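Eukaryotic peptide chain release factor GTP-binding subunit (Schizosaccharomyces pombe, PDB 1R5B) is the GTP-binding release factor eRF3 of the translation machinery, a member of the elongation factor Tu-like family of P-loop proteins. Local coordinates at residues A[114-117]-A[122-125]; A[186-191]-A[201-206]; A[228-231]-A[237-240]; A[267-272]-A[329-334]; A[437-440]-A[446-449]. All coordinates share one frame; numbering follows the deposited sequence.

Contact 1 of 5, residues A[114-117]-A[122-125]; sequences AYFE and RFSL
Glu117 OE2 is gripped by two nitrogens of Arg122 at once, NE of Arg122 at 3.2 Å and NH2 of Arg122 at 3.1 Å from it, in a side-on salt bridge that uses a single carboxylate oxygen. That oxygen lies near the guanidinium plane, although the carboxylate itself is turned 37° against it. The Arg122 chain starts with CG anti to the backbone N (chi1 173°) and bends at chi3, which lays its CD and guanidinium over one face of the Tyr115 ring. The two planes are stacked 14° apart with centres 4.0 Å from each other, an off-centre cation-pi contact, so ring and carboxylate together fix the rotation of the charged group. On the other face of the sheet, Phe123 CB sits over the Phe116 ring, 3.5 Å from Phe116 CZ. The two rings are nearly parallel but slid apart and barely overlap, and Leu125 CD2 meets the Phe116 ring at its edge. The backbones of Phe116 and Phe123 form an antiparallel hydrogen-bonded pair, with Phe123 N 2.8 Å from Phe116 O, flanked by the non-hydrogen-bonded pairs Tyr115-Ser124 and Glu117-Arg122. This is a beta hairpin at the margin of the GTP-binding domain's sheet: strand 121-125 bonds on to strand 42-50, while 115-117 is outermost. Phe116 packs on helices 56-66 and 256-262, and Phe123 reaches the latter through Leu260.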
# COMPACT_ATOMS: atom_id res chain seq x y z
N ALA A 114 9.51 -2.69 -16.98
CA ALA A 114 9.57 -1.27 -16.64
C ALA A 114 8.86 -0.99 -15.32
O ALA A 114 7.83 -1.57 -15.05
CB ALA A 114 8.96 -0.42 -17.75
N TYR A 115 9.45 -0.12 -14.51
CA TYR A 115 8.83 0.35 -13.28
C TYR A 115 9.20 1.81 -13.00
O TYR A 115 10.14 2.34 -13.58
CB TYR A 115 9.26 -0.55 -12.12
CG TYR A 115 10.72 -0.41 -11.72
CD1 TYR A 115 11.13 0.59 -10.84
CD2 TYR A 115 11.69 -1.30 -12.20
CE1 TYR A 115 12.47 0.73 -10.47
CE2 TYR A 115 13.04 -1.17 -11.82
CZ TYR A 115 13.42 -0.15 -10.96
OH TYR A 115 14.74 0.00 -10.58
N PHE A 116 8.48 2.44 -12.08
CA PHE A 116 8.81 3.78 -11.63
C PHE A 116 8.52 3.94 -10.14
O PHE A 116 7.81 3.14 -9.55
CB PHE A 116 8.04 4.82 -12.43
CG PHE A 116 6.55 4.76 -12.24
CD1 PHE A 116 5.93 5.57 -11.30
CD2 PHE A 116 5.77 3.92 -13.01
CE1 PHE A 116 4.56 5.55 -11.13
CE2 PHE A 116 4.39 3.88 -12.84
CZ PHE A 116 3.79 4.70 -11.89
N GLU A 117 9.06 4.99 -9.53
CA GLU A 117 8.95 5.16 -8.08
C GLU A 117 8.40 6.50 -7.67
O GLU A 117 8.61 7.51 -8.33
CB GLU A 117 10.30 4.97 -7.39
CG GLU A 117 10.98 3.64 -7.69
CD GLU A 117 12.06 3.31 -6.68
OE1 GLU A 117 12.47 4.22 -5.93
OE2 GLU A 117 12.51 2.15 -6.64
N ARG A 122 7.12 1.43 -5.31
CA ARG A 122 7.63 1.07 -6.64
C ARG A 122 6.55 0.44 -7.50
O ARG A 122 6.09 -0.67 -7.19
CB ARG A 122 8.78 0.08 -6.54
CG ARG A 122 9.22 -0.43 -7.92
CD ARG A 122 10.36 -1.40 -7.90
NE ARG A 122 11.58 -0.76 -7.42
CZ ARG A 122 12.78 -1.32 -7.48
NH1 ARG A 122 12.93 -2.54 -8.00
NH2 ARG A 122 13.84 -0.66 -7.03
N PHE A 123 6.20 1.10 -8.60
CA PHE A 123 5.12 0.65 -9.48
C PHE A 123 5.64 -0.10 -10.69
O PHE A 123 6.27 0.49 -11.56
CB PHE A 123 4.28 1.83 -9.94
CG PHE A 123 3.67 2.60 -8.82
CD1 PHE A 123 4.39 3.57 -8.17
CD2 PHE A 123 2.38 2.35 -8.43
CE1 PHE A 123 3.84 4.28 -7.15
CE2 PHE A 123 1.82 3.06 -7.40
CZ PHE A 123 2.55 4.03 -6.75
N SER A 124 5.36 -1.39 -10.75
CA SER A 124 5.66 -2.20 -11.91
C SER A 124 4.55 -2.04 -12.96
O SER A 124 3.39 -2.30 -12.67
CB SER A 124 5.82 -3.65 -11.48
OG SER A 124 5.85 -4.52 -12.58
N LEU A 125 4.91 -1.62 -14.17
CA LEU A 125 3.91 -1.43 -15.24
C LEU A 125 3.58 -2.73 -15.95
O LEU A 125 4.44 -3.31 -16.59
CB LEU A 125 4.40 -0.42 -16.28
CG LEU A 125 4.57 1.04 -15.84
CD1 LEU A 125 5.72 1.67 -16.58
CD2 LEU A 125 3.31 1.84 -16.09

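Contact 2 of 5, residues A[186-191]-A[201-206]; sequences VVINKM and ERYKEC
Apolar packing joins the strand to the helix, and the ring of Tyr203 carries most of it. Ile188 sets CB and CG1 against CD1 and CE1 of Tyr203, with Ile188 CG1 3.8 Å from Tyr203 CE1; the two side chains meet at a slant. Tyr203 CG stands anti to its own backbone nitrogen (chi1 177°), a setting that brings the ring up to Ile188. Met191, bent at chi2 and chi3, curls back until its methyl CE lies 4.0 Å from Tyr203 CB. Nearly one helical turn further on, Ile188 CD1 approaches Cys206 CB at 4.4 Å, a looser touch. The polar interactions belong to the helix itself. Arg202 offers NE and NH2 together to Glu205 OE1, each nitrogen 3.2 Å from that oxygen and both coming from the same side of the carboxylate plane, while the oxygen lies in the plane of the guanidinium. Cys206 SG rests over one guanidinium face. Arg202 also forms a salt bridge with Glu160 and bonds to the carbonyl of Ala154, so it links helix 200-218 to helix 158-161 and to the loop after strand 147-153. Strand 184-189, helix 200-218 and strand 226-230 make a beta-alpha-beta unit of the P-loop GTPase fold, and residues 189-191 probably begin the family's NKxD guanine-recognition motif.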
# COMPACT_ATOMS: atom_id res chain seq x y z
N VAL A 186 -9.21 7.49 -13.28
CA VAL A 186 -9.50 7.97 -14.61
C VAL A 186 -8.74 9.28 -14.80
O VAL A 186 -9.02 10.27 -14.11
CB VAL A 186 -11.01 8.23 -14.79
CG1 VAL A 186 -11.29 8.91 -16.14
CG2 VAL A 186 -11.78 6.95 -14.70
N VAL A 187 -7.79 9.27 -15.71
CA VAL A 187 -6.94 10.42 -15.97
C VAL A 187 -7.46 11.15 -17.23
O VAL A 187 -7.51 10.59 -18.32
CB VAL A 187 -5.48 9.95 -16.08
CG1 VAL A 187 -4.65 10.86 -16.88
CG2 VAL A 187 -4.88 9.81 -14.67
N ILE A 188 -7.91 12.39 -17.05
CA ILE A 188 -8.37 13.21 -18.15
C ILE A 188 -7.13 13.92 -18.72
O ILE A 188 -6.63 14.87 -18.13
CB ILE A 188 -9.43 14.25 -17.68
CG1 ILE A 188 -10.62 13.58 -16.96
CG2 ILE A 188 -9.92 15.08 -18.86
CD1 ILE A 188 -11.38 12.62 -17.78
N ASN A 189 -6.66 13.45 -19.88
CA ASN A 189 -5.39 13.89 -20.47
C ASN A 189 -5.58 15.01 -21.50
O ASN A 189 -6.71 15.33 -21.87
CB ASN A 189 -4.72 12.68 -21.12
CG ASN A 189 -3.26 12.92 -21.48
OD1 ASN A 189 -2.74 12.33 -22.43
ND2 ASN A 189 -2.59 13.77 -20.73
N LYS A 190 -4.48 15.62 -21.93
CA LYS A 190 -4.47 16.67 -22.95
C LYS A 190 -5.18 17.96 -22.52
O LYS A 190 -5.75 18.66 -23.35
CB LYS A 190 -5.05 16.16 -24.28
CG LYS A 190 -4.52 14.81 -24.72
CD LYS A 190 -4.85 14.57 -26.19
CE LYS A 190 -4.08 13.41 -26.79
NZ LYS A 190 -4.83 12.83 -27.95
N MET A 191 -5.12 18.28 -21.24
CA MET A 191 -5.75 19.49 -20.72
C MET A 191 -5.11 20.78 -21.27
O MET A 191 -5.74 21.83 -21.28
CB MET A 191 -5.73 19.49 -19.18
CG MET A 191 -6.57 18.39 -18.52
SD MET A 191 -8.35 18.46 -18.83
CE MET A 191 -8.77 19.99 -18.28
N GLU A 201 -14.95 23.98 -17.40
CA GLU A 201 -16.17 23.55 -18.11
C GLU A 201 -15.96 22.24 -18.87
O GLU A 201 -16.85 21.40 -18.89
CB GLU A 201 -16.66 24.61 -19.09
CG GLU A 201 -17.82 25.44 -18.59
CD GLU A 201 -17.37 26.79 -18.05
OE1 GLU A 201 -16.43 26.79 -17.22
OE2 GLU A 201 -17.93 27.83 -18.47
N ARG A 202 -14.81 22.09 -19.52
CA ARG A 202 -14.48 20.90 -20.30
C ARG A 202 -14.23 19.72 -19.37
O ARG A 202 -14.67 18.61 -19.65
CB ARG A 202 -13.22 21.14 -21.13
CG ARG A 202 -13.29 20.66 -22.57
CD ARG A 202 -13.39 19.15 -22.76
NE ARG A 202 -14.67 18.80 -23.37
CZ ARG A 202 -14.87 17.95 -24.39
NH1 ARG A 202 -13.87 17.27 -24.96
NH2 ARG A 202 -16.11 17.77 -24.85
N TYR A 203 -13.52 19.97 -18.28
CA TYR A 203 -13.15 18.93 -17.33
C TYR A 203 -14.40 18.34 -16.68
O TYR A 203 -14.57 17.13 -16.65
CB TYR A 203 -12.22 19.47 -16.24
CG TYR A 203 -11.86 18.43 -15.20
CD1 TYR A 203 -10.97 17.41 -15.48
CD2 TYR A 203 -12.42 18.47 -13.93
CE1 TYR A 203 -10.65 16.45 -14.53
CE2 TYR A 203 -12.09 17.52 -12.96
CZ TYR A 203 -11.21 16.52 -13.27
OH TYR A 203 -10.89 15.57 -12.31
N LYS A 204 -15.24 19.23 -16.16
CA LYS A 204 -16.51 18.86 -15.56
C LYS A 204 -17.41 18.14 -16.56
O LYS A 204 -18.07 17.18 -16.19
CB LYS A 204 -17.26 20.09 -15.01
CG LYS A 204 -17.24 20.22 -13.49
CD LYS A 204 -18.33 21.19 -12.99
CE LYS A 204 -18.45 21.20 -11.46
NZ LYS A 204 -17.11 21.13 -10.79
N GLU A 205 -17.42 18.61 -17.80
CA GLU A 205 -18.21 18.00 -18.86
C GLU A 205 -17.72 16.59 -19.16
O GLU A 205 -18.53 15.69 -19.33
CB GLU A 205 -18.18 18.83 -20.15
CG GLU A 205 -19.08 18.28 -21.26
CD GLU A 205 -18.85 18.92 -22.61
OE1 GLU A 205 -17.78 19.54 -22.79
OE2 GLU A 205 -19.73 18.80 -23.49
N CYS A 206 -16.41 16.40 -19.21
CA CYS A 206 -15.81 15.11 -19.48
C CYS A 206 -16.04 14.14 -18.32
O CYS A 206 -16.29 12.96 -18.54
CB CYS A 206 -14.31 15.25 -19.73
SG CYS A 206 -13.91 16.00 -21.33

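Contact 3 of 5, residues A[228-231]-A[237-240]; sequences YMPV and QNVK
Asn238 turns its side-chain amide to the end of strand 226-230 and gives ND2 to Pro230 O, at 2.6 Å. The donor lies almost straight out from the carbonyl, at a C=O...N angle of 174°, whereas the oxygen is tilted 22° from the plane of the amide and the N-H...O angle is a bent 144°. Asn238 CB also lies close to that carbonyl, 3.4 Å from Pro230 O. The proline ring and the amide pass at a slant, Pro230 CD coming 4.2 Å from Asn238 ND2. Val231 faces the loop differently: its branch CG1 lies 3.7 Å from Asn238 O, and its CA makes a C-H...O contact with the preceding carbonyl, Val231 CA to Gln237 O being 3.5 Å. Further round, Tyr251 packs on Met229, Pro230 and Asn238. The loop runs on to helix 256-262, and Asn238 is also tied by backbone hydrogen bonding to Leu256 at its start. The amide is used at both ends, since Asn238 OD1 accepts from Val243 N. One buried side chain thus provides a donor for the Pro230 carbonyl and an acceptor for a loop N-H. In chemical terms, a single short amide-carbonyl bond, set among a few apolar touches, ties the strand end to the loop, and the same amide group binds a second point of that loop.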
# COMPACT_ATOMS: atom_id res chain seq x y z
N TYR A 228 -11.19 10.90 -10.46
CA TYR A 228 -10.89 11.65 -11.68
C TYR A 228 -9.75 12.63 -11.41
O TYR A 228 -9.68 13.23 -10.33
CB TYR A 228 -12.13 12.40 -12.17
CG TYR A 228 -13.25 11.48 -12.57
CD1 TYR A 228 -14.26 11.16 -11.67
CD2 TYR A 228 -13.28 10.91 -13.84
CE1 TYR A 228 -15.28 10.30 -12.03
CE2 TYR A 228 -14.31 10.04 -14.21
CZ TYR A 228 -15.30 9.74 -13.30
OH TYR A 228 -16.31 8.90 -13.65
N MET A 229 -8.87 12.80 -12.40
CA MET A 229 -7.75 13.74 -12.29
C MET A 229 -7.35 14.30 -13.63
O MET A 229 -7.16 13.55 -14.58
CB MET A 229 -6.54 13.05 -11.69
CG MET A 229 -6.23 13.57 -10.31
SD MET A 229 -4.86 12.76 -9.56
CE MET A 229 -5.33 11.15 -9.68
N PRO A 230 -7.22 15.62 -13.72
CA PRO A 230 -6.74 16.25 -14.94
C PRO A 230 -5.23 16.17 -14.97
O PRO A 230 -4.59 16.32 -13.92
CB PRO A 230 -7.21 17.69 -14.79
CG PRO A 230 -7.18 17.93 -13.33
CD PRO A 230 -7.49 16.62 -12.67
N VAL A 231 -4.69 15.86 -16.14
CA VAL A 231 -3.27 15.93 -16.42
C VAL A 231 -3.03 16.36 -17.87
O VAL A 231 -3.94 16.43 -18.70
CB VAL A 231 -2.57 14.57 -16.23
CG1 VAL A 231 -2.93 13.94 -14.89
CG2 VAL A 231 -2.91 13.61 -17.36
N GLN A 237 2.24 18.35 -16.79
CA GLN A 237 1.51 19.12 -15.80
C GLN A 237 0.54 18.22 -15.02
O GLN A 237 -0.27 17.50 -15.60
CB GLN A 237 0.78 20.28 -16.45
CG GLN A 237 1.72 21.42 -16.81
CD GLN A 237 1.11 22.39 -17.80
OE1 GLN A 237 0.21 22.03 -18.58
NE2 GLN A 237 1.58 23.63 -17.77
N ASN A 238 0.66 18.28 -13.70
CA ASN A 238 -0.14 17.49 -12.77
C ASN A 238 0.15 16.00 -12.79
O ASN A 238 -0.66 15.23 -12.30
CB ASN A 238 -1.64 17.75 -12.96
CG ASN A 238 -2.42 17.61 -11.66
OD1 ASN A 238 -2.10 18.24 -10.65
ND2 ASN A 238 -3.45 16.78 -11.68
N VAL A 239 1.29 15.59 -13.35
CA VAL A 239 1.67 14.18 -13.34
C VAL A 239 2.47 13.94 -12.08
O VAL A 239 2.04 13.15 -11.24
CB VAL A 239 2.37 13.67 -14.66
CG1 VAL A 239 3.63 14.36 -14.91
CG2 VAL A 239 2.67 12.19 -14.59
N LYS A 240 3.60 14.63 -11.92
CA LYS A 240 4.43 14.53 -10.72
C LYS A 240 4.16 15.70 -9.78
O LYS A 240 3.84 15.50 -8.62
CB LYS A 240 5.92 14.50 -11.07
CG LYS A 240 6.80 14.13 -9.86
CD LYS A 240 8.22 14.62 -9.99
CE LYS A 240 9.05 14.16 -8.79
NZ LYS A 240 10.34 14.91 -8.68

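Contact 4 of 5, residues A[267-272]-A[329-334]; sequences ERKVNA and SICGDQ
Small apolar packing between a short helix and a beta turn, with Cys331 in the middle, joins helix 267-270 to the turn after strand 325-330 of the antiparallel beta domain. Cys331 SG is wedged against helix 267-270, 3.7 Å from Val270 CG2 and 4.0 Å from Lys269 CB. The sulfur is put there by chi1 of 48°, between the backbone nitrogen and the carbonyl carbon. Lys269 runs its aliphatic part alongside, its CD lying 4.0 Å from Cys331 CB, before the chain bends at chi3 and carries NZ to a salt bridge with Glu42. Val270 CG2 serves a second neighbour as well, Ile330 CD1 at 4.2 Å, where the two side chains cross at a slant. The turn that presents Cys331 is of type II, from Ile330 to Asp333, closed by Asp333 N to Ile330 O at 3.1 Å. It is held a second time by the Asp333 carboxylate: Ile330 N reaches Asp333 OD2 at 3.1 Å with a nearly straight N-H...O angle of 171°, coming from above the carboxylate plane. Gly332 takes the positive phi (97°) of the third turn position, where a side chain would run into the preceding carbonyl oxygen. Backbone bonds from Gly296 to both Lys269 and Cys331 bring in a third piece of chain. The interface itself is van der Waals contact of a thiol sulfur with methyl and methylene groups; the polar bonds lie within the turn, so its shape does not seem to rest on the helix.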
# COMPACT_ATOMS: atom_id res chain seq x y z
N GLU A 267 -5.81 -3.51 -5.27
CA GLU A 267 -6.64 -4.72 -5.42
C GLU A 267 -6.08 -5.99 -4.80
O GLU A 267 -6.82 -6.70 -4.17
CB GLU A 267 -6.95 -5.02 -6.87
CG GLU A 267 -7.75 -3.95 -7.60
CD GLU A 267 -9.13 -3.68 -6.99
OE1 GLU A 267 -9.68 -4.53 -6.26
OE2 GLU A 267 -9.65 -2.59 -7.28
N ARG A 268 -4.79 -6.29 -4.98
CA ARG A 268 -4.25 -7.51 -4.39
C ARG A 268 -4.38 -7.49 -2.87
O ARG A 268 -4.72 -8.50 -2.26
CB ARG A 268 -2.78 -7.74 -4.77
CG ARG A 268 -2.58 -8.08 -6.25
CD ARG A 268 -1.14 -8.32 -6.67
NE ARG A 268 -0.28 -7.19 -6.34
CZ ARG A 268 1.04 -7.25 -6.26
NH1 ARG A 268 1.68 -8.38 -6.48
NH2 ARG A 268 1.73 -6.16 -5.94
N LYS A 269 -4.09 -6.33 -2.27
CA LYS A 269 -4.15 -6.14 -0.82
C LYS A 269 -5.61 -6.17 -0.33
O LYS A 269 -5.89 -6.75 0.71
CB LYS A 269 -3.50 -4.81 -0.43
CG LYS A 269 -2.88 -4.75 0.93
CD LYS A 269 -2.39 -3.32 1.27
CE LYS A 269 -1.03 -2.99 0.69
NZ LYS A 269 -0.76 -1.49 0.74
N VAL A 270 -6.51 -5.55 -1.08
CA VAL A 270 -7.94 -5.57 -0.73
C VAL A 270 -8.51 -7.00 -0.75
O VAL A 270 -9.37 -7.34 0.06
CB VAL A 270 -8.77 -4.70 -1.72
CG1 VAL A 270 -10.30 -4.90 -1.51
CG2 VAL A 270 -8.41 -3.23 -1.59
N ASN A 271 -8.00 -7.81 -1.67
CA ASN A 271 -8.53 -9.15 -1.93
C ASN A 271 -7.78 -10.21 -1.14
O ASN A 271 -8.12 -11.39 -1.21
CB ASN A 271 -8.48 -9.45 -3.43
CG ASN A 271 -9.52 -8.65 -4.21
OD1 ASN A 271 -9.20 -7.97 -5.17
ND2 ASN A 271 -10.77 -8.74 -3.79
N ALA A 272 -6.76 -9.78 -0.41
CA ALA A 272 -6.02 -10.65 0.47
C ALA A 272 -6.86 -10.93 1.72
O ALA A 272 -7.81 -10.20 2.02
CB ALA A 272 -4.72 -9.96 0.88
N SER A 329 -15.07 -1.68 5.37
CA SER A 329 -13.77 -1.01 5.34
C SER A 329 -12.73 -1.88 4.67
O SER A 329 -12.89 -3.08 4.58
CB SER A 329 -13.31 -0.68 6.75
OG SER A 329 -14.04 0.42 7.26
N ILE A 330 -11.65 -1.27 4.22
CA ILE A 330 -10.58 -1.99 3.54
C ILE A 330 -9.23 -1.66 4.14
O ILE A 330 -9.11 -0.76 4.99
CB ILE A 330 -10.58 -1.63 2.04
CG1 ILE A 330 -10.32 -0.14 1.82
CG2 ILE A 330 -11.93 -2.01 1.40
CD1 ILE A 330 -9.66 0.16 0.50
N CYS A 331 -8.20 -2.40 3.71
CA CYS A 331 -6.82 -2.09 4.06
C CYS A 331 -6.56 -0.58 3.94
O CYS A 331 -6.96 0.07 2.96
CB CYS A 331 -5.87 -2.85 3.13
SG CYS A 331 -6.33 -2.71 1.37
N GLY A 332 -5.88 -0.05 4.95
CA GLY A 332 -5.49 1.35 4.98
C GLY A 332 -6.46 2.21 5.78
O GLY A 332 -6.20 3.38 6.02
N ASP A 333 -7.57 1.63 6.20
CA ASP A 333 -8.54 2.33 7.03
C ASP A 333 -8.21 2.10 8.50
O ASP A 333 -7.81 1.00 8.89
CB ASP A 333 -9.95 1.83 6.76
CG ASP A 333 -10.45 2.19 5.38
OD1 ASP A 333 -9.80 2.98 4.67
OD2 ASP A 333 -11.51 1.73 4.93
N GLN A 334 -8.40 3.15 9.29
CA GLN A 334 -8.37 3.06 10.74
C GLN A 334 -9.81 2.90 11.20
O GLN A 334 -10.64 3.77 10.98
CB GLN A 334 -7.73 4.30 11.38
CG GLN A 334 -6.61 3.97 12.39
CD GLN A 334 -5.20 4.21 11.83
OE1 GLN A 334 -5.04 4.95 10.86
NE2 GLN A 334 -4.20 3.61 12.46

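Contact 5 of 5, residues A[437-440]-A[446-449]; sequences ERFE and GRFT
Phe439 and Arg447 both set CG anti to the backbone nitrogen (chi1 -179° and 174°), and as a result the ring and the extended arginine chain lie side by side, pointing the same way. They meet in the C-terminal beta domain, of the kind found in eEF1A-like GTPases, where a loop after strand 433-435 turns through helix 443-446 into strand 447-451. The arginine comes to the edge of the ring, near its plane: Arg447 CB is 4.0 Å from Phe439 CD1, and Arg447 CD is 4.1 Å from Phe439 CE1. The guanidinium, its plane turned 47° from the ring, makes a cation-pi contact with Tyr39. Behind this pair the backbones pack closely at Gly446. Any side chain there would run into Glu437 O and Phe439 N, so the approach depends on glycine, whose CA stands 3.9 Å from Phe439 N. Both pieces of chain are also tied to strand 457-466, since Phe439 and Gly446 each make backbone bonds with Val462. Glu437 leads its carboxylate away to His360 N, while its carbonyl stays at the contact, with Glu437 O 3.1 Å from Gly446 CA.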
# COMPACT_ATOMS: atom_id res chain seq x y z
N GLU A 437 4.09 -11.49 9.43
CA GLU A 437 4.34 -11.95 8.08
C GLU A 437 5.68 -11.39 7.62
O GLU A 437 6.20 -10.43 8.20
CB GLU A 437 3.25 -11.43 7.13
CG GLU A 437 1.83 -11.82 7.50
CD GLU A 437 1.43 -13.21 7.08
OE1 GLU A 437 1.92 -13.73 6.06
OE2 GLU A 437 0.60 -13.80 7.79
N ARG A 438 6.22 -11.96 6.55
CA ARG A 438 7.37 -11.38 5.86
C ARG A 438 7.10 -9.90 5.55
O ARG A 438 5.99 -9.57 5.12
CB ARG A 438 7.63 -12.13 4.56
CG ARG A 438 7.98 -13.61 4.75
CD ARG A 438 8.71 -14.22 3.57
NE ARG A 438 7.89 -14.21 2.36
CZ ARG A 438 8.36 -14.27 1.12
NH1 ARG A 438 9.66 -14.36 0.89
NH2 ARG A 438 7.51 -14.24 0.10
N PHE A 439 8.08 -9.03 5.76
CA PHE A 439 7.98 -7.62 5.38
C PHE A 439 7.59 -7.49 3.91
O PHE A 439 6.81 -6.61 3.54
CB PHE A 439 9.33 -6.92 5.62
CG PHE A 439 9.33 -5.44 5.30
CD1 PHE A 439 8.81 -4.51 6.20
CD2 PHE A 439 9.85 -4.98 4.09
CE1 PHE A 439 8.80 -3.15 5.90
CE2 PHE A 439 9.86 -3.61 3.79
CZ PHE A 439 9.33 -2.70 4.69
N GLU A 440 8.17 -8.37 3.10
CA GLU A 440 7.94 -8.49 1.67
C GLU A 440 6.45 -8.69 1.32
O GLU A 440 5.99 -8.24 0.26
CB GLU A 440 8.76 -9.69 1.16
CG GLU A 440 8.56 -10.08 -0.30
CD GLU A 440 9.50 -11.20 -0.77
OE1 GLU A 440 10.23 -11.80 0.06
OE2 GLU A 440 9.50 -11.48 -2.00
N GLY A 446 5.67 -7.23 9.22
CA GLY A 446 7.04 -7.71 9.30
C GLY A 446 8.08 -6.69 9.74
O GLY A 446 9.26 -7.00 9.74
N ARG A 447 7.66 -5.49 10.13
CA ARG A 447 8.58 -4.42 10.52
C ARG A 447 8.63 -4.25 12.04
O ARG A 447 7.58 -4.09 12.66
CB ARG A 447 8.12 -3.12 9.86
CG ARG A 447 8.90 -1.88 10.27
CD ARG A 447 8.81 -0.74 9.25
NE ARG A 447 9.32 0.54 9.76
CZ ARG A 447 9.38 1.67 9.05
NH1 ARG A 447 8.98 1.69 7.79
NH2 ARG A 447 9.86 2.77 9.61
N PHE A 448 9.83 -4.25 12.64
CA PHE A 448 9.97 -4.20 14.11
C PHE A 448 11.12 -3.35 14.71
O PHE A 448 12.17 -3.16 14.08
CB PHE A 448 10.00 -5.61 14.68
CG PHE A 448 11.11 -6.46 14.17
CD1 PHE A 448 12.35 -6.44 14.80
CD2 PHE A 448 10.91 -7.34 13.11
CE1 PHE A 448 13.38 -7.26 14.36
CE2 PHE A 448 11.93 -8.16 12.66
CZ PHE A 448 13.17 -8.11 13.29
N THR A 449 10.90 -2.85 15.93
CA THR A 449 11.92 -2.13 16.69
C THR A 449 12.15 -2.74 18.10
O THR A 449 11.20 -3.12 18.78
CB THR A 449 11.55 -0.62 16.82
OG1 THR A 449 10.87 -0.36 18.05
CG2 THR A 449 10.55 -0.18 15.77

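Overall arrangement
From the N terminus, contact 1 comes first, closing the short hairpin turn between 114-117 and 122-125 at one margin of the six-stranded sheet. Contact 2 follows, spanning the loop from strand 184-189 to helix 200-218, and contact 3 closes the turn after strand 226-230. These two touch through neighbouring strands, with Ile188 N 2.8 Å from Met229 O, and lie toward the margin away from contact 1. Contact 4 closes the widest loop, between 267-272 and 329-334, bringing helix 267-270 to the antiparallel sheet of the second domain. Contact 5 closes a small loop in the C-terminal sheet, its centre about 41 Å from that of contact 2. All five run in series; none nests or crosses.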